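Local coordinates for protein Sso-CP2 metallo-carboxypetidase (Sulfolobus solfataricus, PDB 4MMO) that binds zinc and, as an M20-family metallo-carboxypeptidase, probably trims residues from the C-terminal end of peptides, at residues Glu10-Pro15 / Phe88-Glu93; Val160-Ala165 / Gln381-Phe386; Tyr184-Leu189 / Phe305-Phe310. All blocks are in the same frame, centred on the assembly; numbering follows the deposited sequence.

Contact 1: Glu10-Pro15 / Phe88-Glu93; sequences EFLKKP and FSATIE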
# COMPACT_ATOMS: atom_id res chain seq x y z
N GLU A 10 37.58 -2.17 11.13
CA GLU A 10 37.21 -3.39 11.84
C GLU A 10 35.79 -3.29 12.38
O GLU A 10 35.00 -4.23 12.27
CB GLU A 10 38.21 -3.64 12.97
CG GLU A 10 37.97 -4.89 13.79
CD GLU A 10 39.01 -5.06 14.88
OE1 GLU A 10 39.28 -4.07 15.60
OE2 GLU A 10 39.56 -6.17 15.02
N PHE A 11 35.46 -2.14 12.97
CA PHE A 11 34.14 -1.88 13.53
C PHE A 11 33.08 -1.92 12.43
O PHE A 11 32.02 -2.54 12.59
CB PHE A 11 34.15 -0.50 14.20
CG PHE A 11 32.95 -0.21 15.09
CD1 PHE A 11 32.19 -1.23 15.64
CD2 PHE A 11 32.60 1.11 15.38
CE1 PHE A 11 31.11 -0.94 16.46
CE2 PHE A 11 31.53 1.40 16.20
CZ PHE A 11 30.78 0.38 16.74
N LEU A 12 33.39 -1.26 11.32
CA LEU A 12 32.46 -1.12 10.21
C LEU A 12 32.16 -2.44 9.50
O LEU A 12 31.11 -2.59 8.88
CB LEU A 12 33.01 -0.11 9.20
CG LEU A 12 32.93 1.38 9.59
CD1 LEU A 12 33.69 2.23 8.58
CD2 LEU A 12 31.49 1.84 9.68
N LYS A 13 33.10 -3.38 9.57
CA LYS A 13 32.93 -4.66 8.89
C LYS A 13 31.93 -5.55 9.63
O LYS A 13 31.44 -6.53 9.07
CB LYS A 13 34.27 -5.38 8.76
CG LYS A 13 35.13 -4.86 7.62
CD LYS A 13 36.52 -5.47 7.69
CE LYS A 13 37.32 -5.18 6.43
NZ LYS A 13 38.73 -5.65 6.55
N LYS A 14 31.64 -5.21 10.88
CA LYS A 14 30.69 -5.99 11.66
C LYS A 14 29.27 -5.48 11.43
O LYS A 14 28.96 -4.35 11.80
CB LYS A 14 31.02 -5.93 13.14
CG LYS A 14 32.44 -6.36 13.47
CD LYS A 14 32.54 -6.91 14.89
CE LYS A 14 33.98 -7.24 15.24
NZ LYS A 14 34.62 -8.14 14.24
N PRO A 15 28.41 -6.30 10.81
CA PRO A 15 27.03 -5.84 10.67
C PRO A 15 26.32 -5.79 12.02
O PRO A 15 26.71 -6.48 12.96
CB PRO A 15 26.39 -6.88 9.74
CG PRO A 15 27.23 -8.09 9.89
CD PRO A 15 28.62 -7.61 10.17
N PHE A 88 29.03 -3.91 4.03
CA PHE A 88 29.90 -4.02 5.21
C PHE A 88 31.35 -4.36 4.86
O PHE A 88 32.10 -4.87 5.68
CB PHE A 88 29.30 -5.02 6.20
CG PHE A 88 27.97 -4.59 6.74
CD1 PHE A 88 27.90 -3.61 7.72
CD2 PHE A 88 26.80 -5.13 6.25
CE1 PHE A 88 26.68 -3.19 8.22
CE2 PHE A 88 25.57 -4.72 6.74
CZ PHE A 88 25.51 -3.75 7.72
N SER A 89 31.75 -4.05 3.63
CA SER A 89 33.12 -4.27 3.21
C SER A 89 34.06 -3.22 3.82
O SER A 89 35.24 -3.51 4.05
CB SER A 89 33.23 -4.23 1.68
OG SER A 89 32.71 -3.02 1.16
N ALA A 90 33.53 -2.03 4.10
CA ALA A 90 34.35 -0.91 4.57
C ALA A 90 35.50 -0.68 3.60
O ALA A 90 36.65 -0.52 4.01
CB ALA A 90 34.86 -1.15 5.98
N THR A 91 35.18 -0.70 2.32
CA THR A 91 36.17 -0.53 1.27
C THR A 91 36.69 0.90 1.28
O THR A 91 35.93 1.85 1.40
CB THR A 91 35.55 -0.82 -0.11
OG1 THR A 91 35.19 -2.20 -0.19
CG2 THR A 91 36.51 -0.47 -1.24
N ILE A 92 38.01 1.03 1.13
CA ILE A 92 38.63 2.34 1.00
C ILE A 92 38.82 2.67 -0.47
O ILE A 92 39.43 1.90 -1.22
CB ILE A 92 39.99 2.40 1.72
CG1 ILE A 92 39.81 2.12 3.21
CG2 ILE A 92 40.64 3.77 1.52
CD1 ILE A 92 41.11 1.92 3.97
N GLU A 93 38.29 3.82 -0.88
CA GLU A 93 38.42 4.27 -2.26
C GLU A 93 38.14 5.76 -2.33
O GLU A 93 37.19 6.25 -1.73
CB GLU A 93 37.46 3.50 -3.16
CG GLU A 93 37.67 3.77 -4.65
CD GLU A 93 36.94 2.77 -5.54
OE1 GLU A 93 36.33 1.82 -5.00
OE2 GLU A 93 36.99 2.94 -6.77
O HOH W 1 32.75 -7.47 6.38

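Contact 2: Val160-Ala165 / Gln381-Phe386; sequences VIMEGA and QPMGLF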
# COMPACT_ATOMS: atom_id res chain seq x y z
N VAL A 160 25.26 16.34 28.53
CA VAL A 160 25.19 15.20 27.65
C VAL A 160 25.36 15.62 26.20
O VAL A 160 24.84 16.66 25.78
CB VAL A 160 23.84 14.45 27.81
CG1 VAL A 160 22.66 15.40 27.61
CG2 VAL A 160 23.75 13.27 26.85
N ILE A 161 26.10 14.82 25.44
CA ILE A 161 26.16 14.99 23.99
C ILE A 161 25.52 13.78 23.30
O ILE A 161 25.81 12.63 23.64
CB ILE A 161 27.60 15.26 23.48
CG1 ILE A 161 28.53 14.09 23.78
CG2 ILE A 161 28.14 16.56 24.11
CD1 ILE A 161 29.85 14.18 23.04
N MET A 162 24.64 14.06 22.35
CA MET A 162 23.91 13.01 21.66
C MET A 162 24.78 12.42 20.55
O MET A 162 25.99 12.62 20.54
CB MET A 162 22.59 13.56 21.12
CG MET A 162 21.65 14.06 22.21
SD MET A 162 21.30 12.82 23.48
CE MET A 162 20.49 11.56 22.50
N GLU A 163 24.16 11.68 19.62
CA GLU A 163 24.92 10.87 18.67
C GLU A 163 25.85 11.72 17.79
O GLU A 163 26.88 11.25 17.32
CB GLU A 163 23.99 9.97 17.82
CG GLU A 163 23.39 10.60 16.57
CD GLU A 163 22.69 9.57 15.67
OE1 GLU A 163 23.14 9.36 14.53
OE2 GLU A 163 21.70 8.95 16.09
N GLY A 164 25.48 12.99 17.60
CA GLY A 164 26.30 13.92 16.85
C GLY A 164 25.64 14.38 15.56
O GLY A 164 24.50 14.03 15.26
N ALA A 165 26.38 15.18 14.79
CA ALA A 165 25.85 15.78 13.57
C ALA A 165 26.98 16.00 12.58
O ALA A 165 28.06 16.45 12.95
CB ALA A 165 25.16 17.10 13.89
N GLN A 381 15.43 11.66 17.83
CA GLN A 381 16.53 11.01 18.53
C GLN A 381 16.09 10.96 19.99
O GLN A 381 15.28 11.78 20.41
CB GLN A 381 17.81 11.83 18.33
CG GLN A 381 19.10 11.15 18.74
CD GLN A 381 20.36 11.96 18.44
OE1 GLN A 381 21.46 11.55 18.82
NE2 GLN A 381 20.21 13.11 17.77
N PRO A 382 16.59 9.99 20.78
CA PRO A 382 16.08 9.89 22.16
C PRO A 382 16.66 10.92 23.14
O PRO A 382 16.85 10.64 24.32
CB PRO A 382 16.46 8.46 22.56
CG PRO A 382 17.65 8.13 21.74
CD PRO A 382 17.42 8.82 20.42
N MET A 383 16.92 12.13 22.64
CA MET A 383 17.39 13.23 23.47
C MET A 383 16.43 13.50 24.62
O MET A 383 16.85 13.84 25.73
CB MET A 383 17.53 14.49 22.61
CG MET A 383 18.28 15.63 23.25
SD MET A 383 18.72 16.87 22.00
CE MET A 383 19.40 18.17 23.01
N GLY A 384 15.14 13.32 24.35
CA GLY A 384 14.10 13.54 25.35
C GLY A 384 14.29 12.77 26.63
O GLY A 384 14.00 13.27 27.71
N LEU A 385 14.79 11.54 26.52
CA LEU A 385 15.01 10.71 27.70
C LEU A 385 16.07 11.32 28.60
O LEU A 385 15.92 11.35 29.82
CB LEU A 385 15.43 9.30 27.30
CG LEU A 385 14.44 8.54 26.41
CD1 LEU A 385 14.97 7.14 26.14
CD2 LEU A 385 13.05 8.50 27.03
N PHE A 386 17.14 11.81 28.00
CA PHE A 386 18.26 12.34 28.76
C PHE A 386 17.89 13.67 29.41
O PHE A 386 18.25 13.93 30.56
CB PHE A 386 19.49 12.47 27.87
CG PHE A 386 20.00 11.15 27.36
CD1 PHE A 386 20.80 10.35 28.17
CD2 PHE A 386 19.66 10.69 26.10
CE1 PHE A 386 21.26 9.13 27.72
CE2 PHE A 386 20.13 9.47 25.65
CZ PHE A 386 20.93 8.69 26.46

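Contact 3: Tyr184-Leu189 / Phe305-Phe310; sequences YVELVL and FAKLDF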
# COMPACT_ATOMS: atom_id res chain seq x y z
N TYR A 184 4.66 6.78 16.27
CA TYR A 184 4.29 5.85 15.21
C TYR A 184 2.95 5.22 15.55
O TYR A 184 2.71 4.82 16.69
CB TYR A 184 5.31 4.72 15.04
CG TYR A 184 6.63 5.12 14.43
CD1 TYR A 184 6.68 5.67 13.16
CD2 TYR A 184 7.82 4.90 15.10
CE1 TYR A 184 7.89 6.03 12.58
CE2 TYR A 184 9.04 5.25 14.54
CZ TYR A 184 9.06 5.81 13.28
OH TYR A 184 10.27 6.16 12.71
N VAL A 185 2.07 5.12 14.55
CA VAL A 185 0.77 4.51 14.74
C VAL A 185 0.40 3.65 13.54
O VAL A 185 0.67 4.03 12.40
CB VAL A 185 -0.32 5.57 14.96
CG1 VAL A 185 -1.72 4.95 14.93
CG2 VAL A 185 -0.09 6.28 16.29
N GLU A 186 -0.20 2.50 13.81
CA GLU A 186 -0.75 1.66 12.76
C GLU A 186 -2.24 1.48 12.98
O GLU A 186 -2.68 1.11 14.07
CB GLU A 186 -0.07 0.30 12.72
CG GLU A 186 -0.72 -0.65 11.73
CD GLU A 186 0.17 -1.81 11.35
OE1 GLU A 186 0.86 -2.35 12.25
OE2 GLU A 186 0.19 -2.17 10.16
N LEU A 187 -3.03 1.77 11.94
CA LEU A 187 -4.47 1.56 11.98
C LEU A 187 -4.79 0.34 11.15
O LEU A 187 -4.26 0.17 10.06
CB LEU A 187 -5.20 2.77 11.39
CG LEU A 187 -4.95 4.12 12.06
CD1 LEU A 187 -5.77 5.20 11.36
CD2 LEU A 187 -5.28 4.07 13.54
N VAL A 188 -5.66 -0.52 11.68
CA VAL A 188 -6.04 -1.74 10.98
C VAL A 188 -7.55 -1.93 11.02
O VAL A 188 -8.18 -1.78 12.07
CB VAL A 188 -5.36 -2.98 11.58
CG1 VAL A 188 -5.72 -4.23 10.78
CG2 VAL A 188 -3.85 -2.80 11.62
N LEU A 189 -8.12 -2.25 9.86
CA LEU A 189 -9.52 -2.65 9.76
C LEU A 189 -9.55 -4.07 9.22
O LEU A 189 -8.81 -4.40 8.29
CB LEU A 189 -10.29 -1.73 8.82
CG LEU A 189 -10.39 -0.25 9.20
CD1 LEU A 189 -11.17 0.50 8.14
CD2 LEU A 189 -11.03 -0.08 10.56
N PHE A 305 -4.93 -1.57 6.17
CA PHE A 305 -4.16 -0.93 7.23
C PHE A 305 -3.32 0.24 6.72
O PHE A 305 -2.96 0.31 5.54
CB PHE A 305 -3.28 -1.95 7.97
CG PHE A 305 -2.27 -2.63 7.10
CD1 PHE A 305 -2.61 -3.76 6.37
CD2 PHE A 305 -0.97 -2.16 7.02
CE1 PHE A 305 -1.67 -4.39 5.57
CE2 PHE A 305 -0.03 -2.79 6.23
CZ PHE A 305 -0.38 -3.91 5.50
N ALA A 306 -3.03 1.16 7.64
CA ALA A 306 -2.23 2.34 7.34
C ALA A 306 -1.25 2.59 8.48
O ALA A 306 -1.52 2.23 9.62
CB ALA A 306 -3.14 3.54 7.15
N LYS A 307 -0.11 3.19 8.15
CA LYS A 307 0.91 3.53 9.13
C LYS A 307 1.16 5.03 9.13
O LYS A 307 1.43 5.62 8.08
CB LYS A 307 2.21 2.78 8.83
CG LYS A 307 2.15 1.30 9.17
CD LYS A 307 3.47 0.60 8.85
CE LYS A 307 3.32 -0.91 8.92
NZ LYS A 307 4.21 -1.52 9.96
N LEU A 308 1.07 5.63 10.31
CA LEU A 308 1.22 7.07 10.47
C LEU A 308 2.37 7.38 11.41
O LEU A 308 2.58 6.68 12.40
CB LEU A 308 -0.06 7.68 11.05
CG LEU A 308 -1.39 7.30 10.39
CD1 LEU A 308 -2.55 7.75 11.25
CD2 LEU A 308 -1.48 7.91 9.00
N ASP A 309 3.12 8.43 11.09
CA ASP A 309 4.10 8.98 12.01
C ASP A 309 3.78 10.45 12.23
O ASP A 309 3.51 11.19 11.28
CB ASP A 309 5.52 8.78 11.49
CG ASP A 309 5.86 9.71 10.33
OD1 ASP A 309 5.36 9.47 9.21
OD2 ASP A 309 6.64 10.66 10.53
N PHE A 310 3.77 10.86 13.50
CA PHE A 310 3.56 12.25 13.88
C PHE A 310 4.88 12.81 14.39
O PHE A 310 5.42 12.30 15.37
CB PHE A 310 2.53 12.37 15.01
CG PHE A 310 1.14 11.94 14.65
CD1 PHE A 310 0.77 10.60 14.68
CD2 PHE A 310 0.18 12.88 14.30
CE1 PHE A 310 -0.52 10.21 14.37
CE2 PHE A 310 -1.11 12.49 13.98
CZ PHE A 310 -1.46 11.16 14.02

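Contact 1: Glu10-Pro15 / Phe88-Glu93
The last part of helix 3-12 and the residues after it meet the approach to a small antiparallel sheet of the M20 catalytic domain. The 88-93 segment enters that sheet through a G1 beta bulge, in which Ala90 and Thr91 both face Tyr98. Ala90 takes the bulge's left-handed position, with phi at 53°. CH-pi packing comes first, on Phe88, the residue that buries the most surface here. Pro15 CB sits over the middle of the Phe88 ring, 3.7 Å from its centroid and only 8° off the ring normal, so this methylene lies squarely over one face. The same ring turns its edge to the backbone of Leu12, whose O lies in the ring plane, 3.6 Å from Phe88 CD1. Apolar contact continues beside it: Leu12 CB meets Ala90 CB at 3.9 Å, and both side chains also rest on Ile97 of the neighbouring strand. The aliphatic run of Lys13, extended beyond CG, passes alongside the backbone of Phe88 and Ser89, and its CE comes within 3.6 Å of Ser89 O. Polar links are indirect. Phe88 O accepts a CA-H...O contact from Lys13 CA at 3.3 Å, with an angle of 157° at the hydrogen. A water spans the two backbones as double donor, giving one proton to Lys13 O at 3.1 Å and the other to Phe88 O at 2.8 Å. Phe88 O is thus approached by both a C-H and a water, which ties the backbone around Lys13 to the loop before the strand. Inside the bulge segment the hydroxyls form a short relay: Ser89 OG bonds to Ala86 O and itself receives a hydrogen bond from Thr91 OG1, 2.9 Å away.

Contact 2: Val160-Ala165 / Gln381-Phe386
Met162 fills the tight part of this buried contact. Its CG stands beside the backbone N, and bends at chi2 and chi3 fold the thioether back against the 381-386 segment. Met162 CG lies 3.9 Å from Met383 CG, the two chains crossing obliquely, while the methyl CE of Met162 comes within 3.6 Å of Met383 N. Met162 SD meets the Phe386 ring at a slant, 3.8 Å from Phe386 CD2, a Met-aromatic contact made neither squarely over the face nor along the edge. A polar grip adjoins this packing: Gln381, fully extended, directs OE1 to Glu163 N at 2.8 Å, with an angle of 158° at the hydrogen and the donor in the carbonyl plane. In the M20 catalytic fold, strand 159-161 of the mixed sheet runs on toward a zinc ligand, Glu163, whose carboxylate binds the metal together with His71 and Asp104. The bond is consistent with a second-shell role for Gln381, holding the backbone from which that carboxylate projects. The crowded position of Glu163 CG, between N and the carbonyl carbon, brings it to 3.1 Å from Gln381 OE1, and the carboxylate plane stands 84° from the Gln381 amide plane. Packing slackens at both ends. Val160 CG1 comes no nearer to Phe386 CB than 4.3 Å, and toward the partly exposed Gly164 the nearest approach is Gly164 N to Gln381 OE1, at 4.4 Å.

Contact 3: Tyr184-Leu189 / Phe305-Phe310
Val185, Leu187, Ala306 and Leu308 make the apolar centre, all on one face of two paired antiparallel strands. Leu187 and Leu308 cross obliquely on the diagonal, their CD1 methyls 4.1 Å apart. Val185 CG2 then touches the edge of the Phe310 ring, 4.4 Å from CE1. Behind these side chains runs the backbone ladder, the two segments running 159° apart in direction, close to antiparallel. The hydrogen-bonded pair Val185-Leu308 is joined by two bonds, of which Leu308 N to Val185 O, at 2.7 Å, runs nearly along the C=O axis and is almost straight at 175°. Leu187 and Ala306 repeat the pattern, with Leu187 N to Ala306 O at 2.8 Å. The other face carries Tyr184, Glu186, Val188, Phe305, Lys307 and Asp309; Val188 CG2 lies against Phe305 CB at 3.8 Å, and Asp309 CB against Tyr184 CD1 at 3.7 Å. Glu186, extended with CG anti to its backbone N, runs alongside Lys307 and Phe305; its OE2 comes within 3.3 Å of Phe305 CD2 yet stays 4.1 Å from Lys307 NZ, too far for a salt bridge. An alanine in place of Glu186 would remove the carboxylate and the chain beside Lys307 and Phe305, and would probably leave the lysine less well held in place. Lys307 NZ instead bonds to Gly293 O and Gly295 O of the second subunit, as suits a strand of the M20 dimerisation domain, while Asp309 OD1 bonds to Asn283. Within the sheet, strand 337-348 pairs with 178-190 and strand 283-290 with 299-312, while Leu211 and Leu218 of helix 207-218 cover the apolar face.

How the contacts relate
Contact 2 alone of the three reaches the zinc. It supplies a ligand, its Glu163 side chain about 2 Å from the metal, whereas the side chains of Leu12 in contact 1 and Tyr184 in contact 3 each stand about 12 Å away. Contacts 1 and 2 belong to the catalytic part and follow in series along the chain; contact 3, in the dimerisation domain, falls between the two segments of contact 2. Contacts 2 and 3 approach to about 9 Å between nearest atoms. A bound sulfate, probably from the crystallisation liquor, lies about 6 Å from the Gln381 side chain, and a sulfate lies about 5 Å from that of Tyr184. The centres of contacts 1 and 3 are 36 Å apart.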